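Local coordinates for DNA/RNA-binding protein Alba (PDB 4Z9E) that probably binds double-stranded DNA tightly but without sequence specificity and takes part in DNA compaction, as a histone-like protein of the Alba family, at residues 29-34 with 84-89; 67-72 with 80-85. All coordinates share one frame; numbering follows the deposited sequence.

Overall arrangement
Strand 80-88 is an inner strand of the four-stranded mixed sheet of the Alba fold, where the order is 6-8, 31-37, 80-88, 60-69, and both contacts are made along it. Contact 1 joins its C-terminal half to strand 31-37; contact 2 joins its N-terminal half to strand 60-69, across the opposite edge. The two share E84 and I85, and their centres lie about 18 Å apart. Contact 1 is nearer the middle of the chain, about 9 Å from its centre, against about 13 Å for contact 2 at the base of the projecting hairpin loop. In Alba relatives this hairpin arm reaches DNA, a role it probably shares here.

Contact 1 of 2, residues 29-34 with 84-89; sequences ANKIII and EITLSR
I32 and I34 pair with L87 and I85 in antiparallel register, and four backbone hydrogen bonds hold the two strands together. I32 N donates to L87 O and L87 N to I32 O, while I34 N donates to I85 O and I85 N to I34 O, each of the latter two at 2.7 Å and nearly straight (172°). Between these pairs lies the non-hydrogen-bonded pair I33 and T86, where CA-H...O contacts close the gap: T86 CA comes to 3.2 Å from I32 O, and I33 CA to 3.3 Å from I85 O.

Side-chain packing differs on the two faces. On the face of I32, I34, I85 and L87, the CD1 methyls of I34 and L87 meet at 3.8 Å. F25 of helix 14-25 covers I32 and L87, and L66 of the second subunit packs on I85. On the other face I33 and T86 run alongside each other in the same direction; with CD1 turned by chi2 of -80°, the I33 CD1 methyl closely approaches the hydroxyl oxygen T86 OG1, at 3.3 Å, and the CG2 branch of I33 meets E84 CG at 3.6 Å. The K31 chain, bent at chi2, crosses T86 obliquely and sets CD 3.8 Å from T86 CG2 and close to S88 CB.

Two polar ends on this face turn to strand 60-69: S88 OG is hydrogen-bonded to E62 OE1, and E84 has a long, weak ion pair with R65. The chemistry is thus split, with an aliphatic face packed against helix 14-25 and the second subunit and a face where aliphatic carbons pack among polar groups.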
loop_
_atom_site.group_PDB
_atom_site.type_symbol
_atom_site.label_atom_id
_atom_site.label_comp_id
_atom_site.label_asym_id
_atom_site.label_seq_id
_atom_site.Cartn_x
_atom_site.Cartn_y
_atom_site.Cartn_z
ATOM N N ALA A 29 -3.580 9.082 22.338
ATOM C CA ALA A 29 -3.767 9.708 21.037
ATOM C C ALA A 29 -5.023 9.053 20.467
ATOM O O ALA A 29 -5.288 7.872 20.733
ATOM C CB ALA A 29 -2.583 9.449 20.135
ATOM N N ASN A 30 -5.816 9.806 19.717
ATOM C CA ASN A 30 -6.999 9.207 19.109
ATOM C C ASN A 30 -6.726 8.691 17.684
ATOM O O ASN A 30 -7.335 7.714 17.263
ATOM C CB ASN A 30 -8.231 10.134 19.205
ATOM C CG ASN A 30 -8.064 11.428 18.417
ATOM O OD1 ASN A 30 -7.037 12.118 18.522
ATOM N ND2 ASN A 30 -9.086 11.770 17.626
ATOM N N LYS A 31 -5.782 9.347 16.992
ATOM C CA LYS A 31 -5.343 9.028 15.629
ATOM C C LYS A 31 -3.856 8.706 15.619
ATOM O O LYS A 31 -3.076 9.386 16.276
ATOM C CB LYS A 31 -5.526 10.228 14.691
ATOM C CG LYS A 31 -6.953 10.679 14.412
ATOM C CD LYS A 31 -7.752 9.619 13.657
ATOM C CE LYS A 31 -9.162 10.107 13.320
ATOM N NZ LYS A 31 -10.103 9.926 14.473
ATOM N N ILE A 32 -3.463 7.683 14.863
ATOM C CA ILE A 32 -2.057 7.456 14.539
ATOM C C ILE A 32 -1.877 7.374 13.020
ATOM O O ILE A 32 -2.721 6.801 12.314
ATOM C CB ILE A 32 -1.495 6.211 15.245
ATOM C CG1 ILE A 32 -1.175 6.537 16.701
ATOM C CG2 ILE A 32 -0.212 5.707 14.594
ATOM C CD1 ILE A 32 -2.357 6.360 17.629
ATOM N N ILE A 33 -0.794 7.996 12.546
ATOM C CA ILE A 33 -0.413 8.018 11.153
ATOM C C ILE A 33 0.831 7.170 10.946
ATOM O O ILE A 33 1.886 7.438 11.526
ATOM C CB ILE A 33 -0.009 9.440 10.709
ATOM C CG1 ILE A 33 -1.101 10.485 11.022
ATOM C CG2 ILE A 33 0.458 9.436 9.253
ATOM C CD1 ILE A 33 -2.261 10.540 10.048
ATOM N N ILE A 34 0.729 6.182 10.074
ATOM C CA ILE A 34 1.899 5.433 9.662
ATOM C C ILE A 34 2.260 5.859 8.237
ATOM O O ILE A 34 1.392 5.905 7.359
ATOM C CB ILE A 34 1.609 3.921 9.698
ATOM C CG1 ILE A 34 1.177 3.505 11.107
ATOM C CG2 ILE A 34 2.820 3.137 9.221
ATOM C CD1 ILE A 34 0.310 2.262 11.142
ATOM N N GLU A 84 0.311 6.722 3.440
ATOM C CA GLU A 84 0.001 7.275 4.731
ATOM C C GLU A 84 -1.236 6.514 5.173
ATOM O O GLU A 84 -2.261 6.539 4.476
ATOM C CB GLU A 84 -0.273 8.768 4.593
ATOM C CG GLU A 84 -0.740 9.488 5.843
ATOM C CD GLU A 84 -1.153 10.938 5.565
ATOM O OE1 GLU A 84 -0.420 11.653 4.829
ATOM O OE2 GLU A 84 -2.215 11.372 6.079
ATOM N N ILE A 85 -1.114 5.796 6.295
ATOM C CA ILE A 85 -2.221 5.021 6.895
ATOM C C ILE A 85 -2.622 5.625 8.245
ATOM O O ILE A 85 -1.794 5.736 9.169
ATOM C CB ILE A 85 -1.852 3.529 7.107
ATOM C CG1 ILE A 85 -1.311 2.896 5.831
ATOM C CG2 ILE A 85 -3.050 2.723 7.577
ATOM C CD1 ILE A 85 -0.515 1.628 6.080
ATOM N N THR A 86 -3.891 6.009 8.353
ATOM C CA THR A 86 -4.441 6.575 9.582
ATOM C C THR A 86 -5.239 5.529 10.347
ATOM O O THR A 86 -6.197 4.992 9.818
ATOM C CB THR A 86 -5.376 7.776 9.284
ATOM O OG1 THR A 86 -4.649 8.748 8.543
ATOM C CG2 THR A 86 -5.892 8.423 10.562
ATOM N N LEU A 87 -4.866 5.284 11.599
ATOM C CA LEU A 87 -5.640 4.405 12.467
ATOM C C LEU A 87 -6.355 5.152 13.592
ATOM O O LEU A 87 -5.877 6.207 14.061
ATOM C CB LEU A 87 -4.709 3.362 13.073
ATOM C CG LEU A 87 -3.913 2.461 12.123
ATOM C CD1 LEU A 87 -2.985 1.542 12.913
ATOM C CD2 LEU A 87 -4.863 1.637 11.262
ATOM N N SER A 88 -7.483 4.601 14.036
ATOM C CA SER A 88 -8.133 5.085 15.262
ATOM C C SER A 88 -8.909 4.005 16.036
ATOM O O SER A 88 -8.938 2.848 15.616
ATOM C CB SER A 88 -9.067 6.240 14.941
ATOM O OG SER A 88 -10.195 5.765 14.230
ATOM N N ARG A 89 -9.524 4.425 17.154
ATOM C CA ARG A 89 -10.362 3.600 18.061
ATOM C C ARG A 89 -9.637 2.342 18.524
ATOM O O ARG A 89 -8.670 2.409 19.296
ATOM C CB ARG A 89 -11.726 3.262 17.424
ATOM C CG ARG A 89 -12.611 2.291 18.204
ATOM C CD ARG A 89 -13.456 3.009 19.259
ATOM N NE ARG A 89 -13.599 2.231 20.499
ATOM C CZ ARG A 89 -13.100 2.585 21.693
ATOM N NH1 ARG A 89 -12.414 3.721 21.854
ATOM N NH2 ARG A 89 -13.297 1.801 22.747
#

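Contact 2 of 2, residues 67-72 with 80-85; sequences DTETLQ and VSSIEI
D67 and S82, and E69 and V80, form two antiparallel hydrogen-bonded pairs where the hairpin strands run into the connecting loop. E69 N gives a short bond to V80 O (2.7 Å), and V80 N returns one to E69 O (3.0 Å); D67 and S82 exchange N-H and C=O likewise, but S82 N stands about 40° above the carbonyl plane of D67. The axes of strand segments 67-69 and 80-85 run at 130° to each other, a strongly twisted antiparallel pair.

On the face of D67, E69, V80 and S82, a water links two side chains: S82 OG donates to it at 2.6 Å, and it donates to D67 OD2 at 2.9 Å. V80 CG1, placed between backbone N and carbonyl carbon (chi1 68°), lies 4.1 Å from E69 CB and 4.2 Å from L71 CG.

Further out, salt bridges hold both carboxylates, D67 OD2 to R65 and E69 OE2 to K35. On the other face, E49 OE1 and D46 OD1 of the second subunit are hydrogen-bonded to T68 OG1 and S81 OG respectively. This end of the hairpin thus has strand 31-37 along the other edge of strand 80-88, while its T68 and S81 face meets helix 41-55 of both subunits, I41 of its own chain touching S81.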
loop_
_atom_site.group_PDB
_atom_site.type_symbol
_atom_site.label_atom_id
_atom_site.label_comp_id
_atom_site.label_asym_id
_atom_site.label_seq_id
_atom_site.Cartn_x
_atom_site.Cartn_y
_atom_site.Cartn_z
ATOM N N ASP A 67 0.446 8.407 -2.641
ATOM C CA ASP A 67 1.013 9.539 -3.395
ATOM C C ASP A 67 2.330 9.169 -4.058
ATOM O O ASP A 67 2.845 8.058 -3.904
ATOM C CB ASP A 67 1.307 10.746 -2.489
ATOM C CG ASP A 67 0.079 11.287 -1.801
ATOM O OD1 ASP A 67 -0.962 11.420 -2.478
ATOM O OD2 ASP A 67 0.163 11.610 -0.582
ATOM N N THR A 68 2.865 10.133 -4.792
ATOM C CA THR A 68 4.221 10.075 -5.320
ATOM C C THR A 68 4.988 11.284 -4.786
ATOM O O THR A 68 4.456 12.383 -4.697
ATOM C CB THR A 68 4.192 10.069 -6.856
ATOM O OG1 THR A 68 3.314 9.038 -7.282
ATOM C CG2 THR A 68 5.540 9.769 -7.449
ATOM N N GLU A 69 6.232 11.066 -4.404
ATOM C CA GLU A 69 7.069 12.140 -3.892
ATOM C C GLU A 69 8.266 12.325 -4.808
ATOM O O GLU A 69 8.832 11.351 -5.299
ATOM C CB GLU A 69 7.491 11.853 -2.449
ATOM C CG GLU A 69 6.320 11.906 -1.467
ATOM C CD GLU A 69 6.712 11.645 -0.008
ATOM O OE1 GLU A 69 7.911 11.807 0.367
ATOM O OE2 GLU A 69 5.802 11.281 0.780
ATOM N N THR A 70 8.622 13.581 -5.060
ATOM C CA THR A 70 9.678 13.916 -6.034
ATOM C C THR A 70 11.050 13.804 -5.393
ATOM O O THR A 70 11.220 14.169 -4.226
ATOM C CB THR A 70 9.503 15.335 -6.643
ATOM O OG1 THR A 70 8.109 15.610 -6.863
ATOM C CG2 THR A 70 10.263 15.473 -7.982
ATOM N N LEU A 71 12.013 13.290 -6.160
ATOM C CA LEU A 71 13.404 13.143 -5.694
ATOM C C LEU A 71 14.414 13.961 -6.510
ATOM O O LEU A 71 14.268 14.111 -7.722
ATOM C CB LEU A 71 13.807 11.665 -5.663
ATOM C CG LEU A 71 13.061 10.839 -4.604
ATOM C CD1 LEU A 71 13.747 9.483 -4.442
ATOM C CD2 LEU A 71 12.941 11.560 -3.254
ATOM N N GLN A 72 15.430 14.500 -5.839
ATOM C CA GLN A 72 16.530 15.175 -6.543
ATOM C C GLN A 72 17.073 14.200 -7.603
ATOM O O GLN A 72 17.165 13.000 -7.369
ATOM C CB GLN A 72 17.626 15.667 -5.564
ATOM C CG GLN A 72 18.388 14.581 -4.790
ATOM C CD GLN A 72 17.735 14.138 -3.472
ATOM O OE1 GLN A 72 16.502 14.135 -3.308
ATOM N NE2 GLN A 72 18.578 13.737 -2.525
ATOM N N VAL A 80 9.267 8.473 -6.087
ATOM C CA VAL A 80 8.985 7.375 -5.192
ATOM C C VAL A 80 7.558 7.400 -4.716
ATOM O O VAL A 80 7.019 8.483 -4.457
ATOM C CB VAL A 80 10.014 7.383 -4.026
ATOM C CG1 VAL A 80 9.846 8.595 -3.092
ATOM C CG2 VAL A 80 10.069 6.049 -3.323
ATOM N N SER A 81 6.946 6.209 -4.644
ATOM C CA SER A 81 5.596 6.027 -4.093
ATOM C C SER A 81 5.591 6.168 -2.555
ATOM O O SER A 81 6.566 5.849 -1.864
ATOM C CB SER A 81 5.060 4.646 -4.463
ATOM O OG SER A 81 4.655 4.557 -5.822
ATOM N N SER A 82 4.477 6.637 -2.016
ATOM C CA SER A 82 4.359 6.785 -0.587
ATOM C C SER A 82 2.954 6.397 -0.102
ATOM O O SER A 82 1.964 6.493 -0.855
ATOM C CB SER A 82 4.726 8.213 -0.171
ATOM O OG SER A 82 3.566 8.992 -0.013
ATOM N N ILE A 83 2.871 5.951 1.148
ATOM C CA ILE A 83 1.588 5.611 1.750
ATOM C C ILE A 83 1.519 6.299 3.095
ATOM O O ILE A 83 2.533 6.475 3.769
ATOM C CB ILE A 83 1.349 4.089 1.858
ATOM C CG1 ILE A 83 -0.078 3.786 2.310
ATOM C CG2 ILE A 83 2.319 3.467 2.834
ATOM C CD1 ILE A 83 -0.469 2.318 2.226
ATOM N N GLU A 84 0.311 6.722 3.440
ATOM C CA GLU A 84 0.001 7.275 4.731
ATOM C C GLU A 84 -1.236 6.514 5.173
ATOM O O GLU A 84 -2.261 6.539 4.476
ATOM C CB GLU A 84 -0.273 8.768 4.593
ATOM C CG GLU A 84 -0.740 9.488 5.843
ATOM C CD GLU A 84 -1.153 10.938 5.565
ATOM O OE1 GLU A 84 -0.420 11.653 4.829
ATOM O OE2 GLU A 84 -2.215 11.372 6.079
ATOM N N ILE A 85 -1.114 5.796 6.295
ATOM C CA ILE A 85 -2.221 5.021 6.895
ATOM C C ILE A 85 -2.622 5.625 8.245
ATOM O O ILE A 85 -1.794 5.736 9.169
ATOM C CB ILE A 85 -1.852 3.529 7.107
ATOM C CG1 ILE A 85 -1.311 2.896 5.831
ATOM C CG2 ILE A 85 -3.050 2.723 7.577
ATOM C CD1 ILE A 85 -0.515 1.628 6.080
HETATM O O HOH W 1 1.045 9.175 0.770
#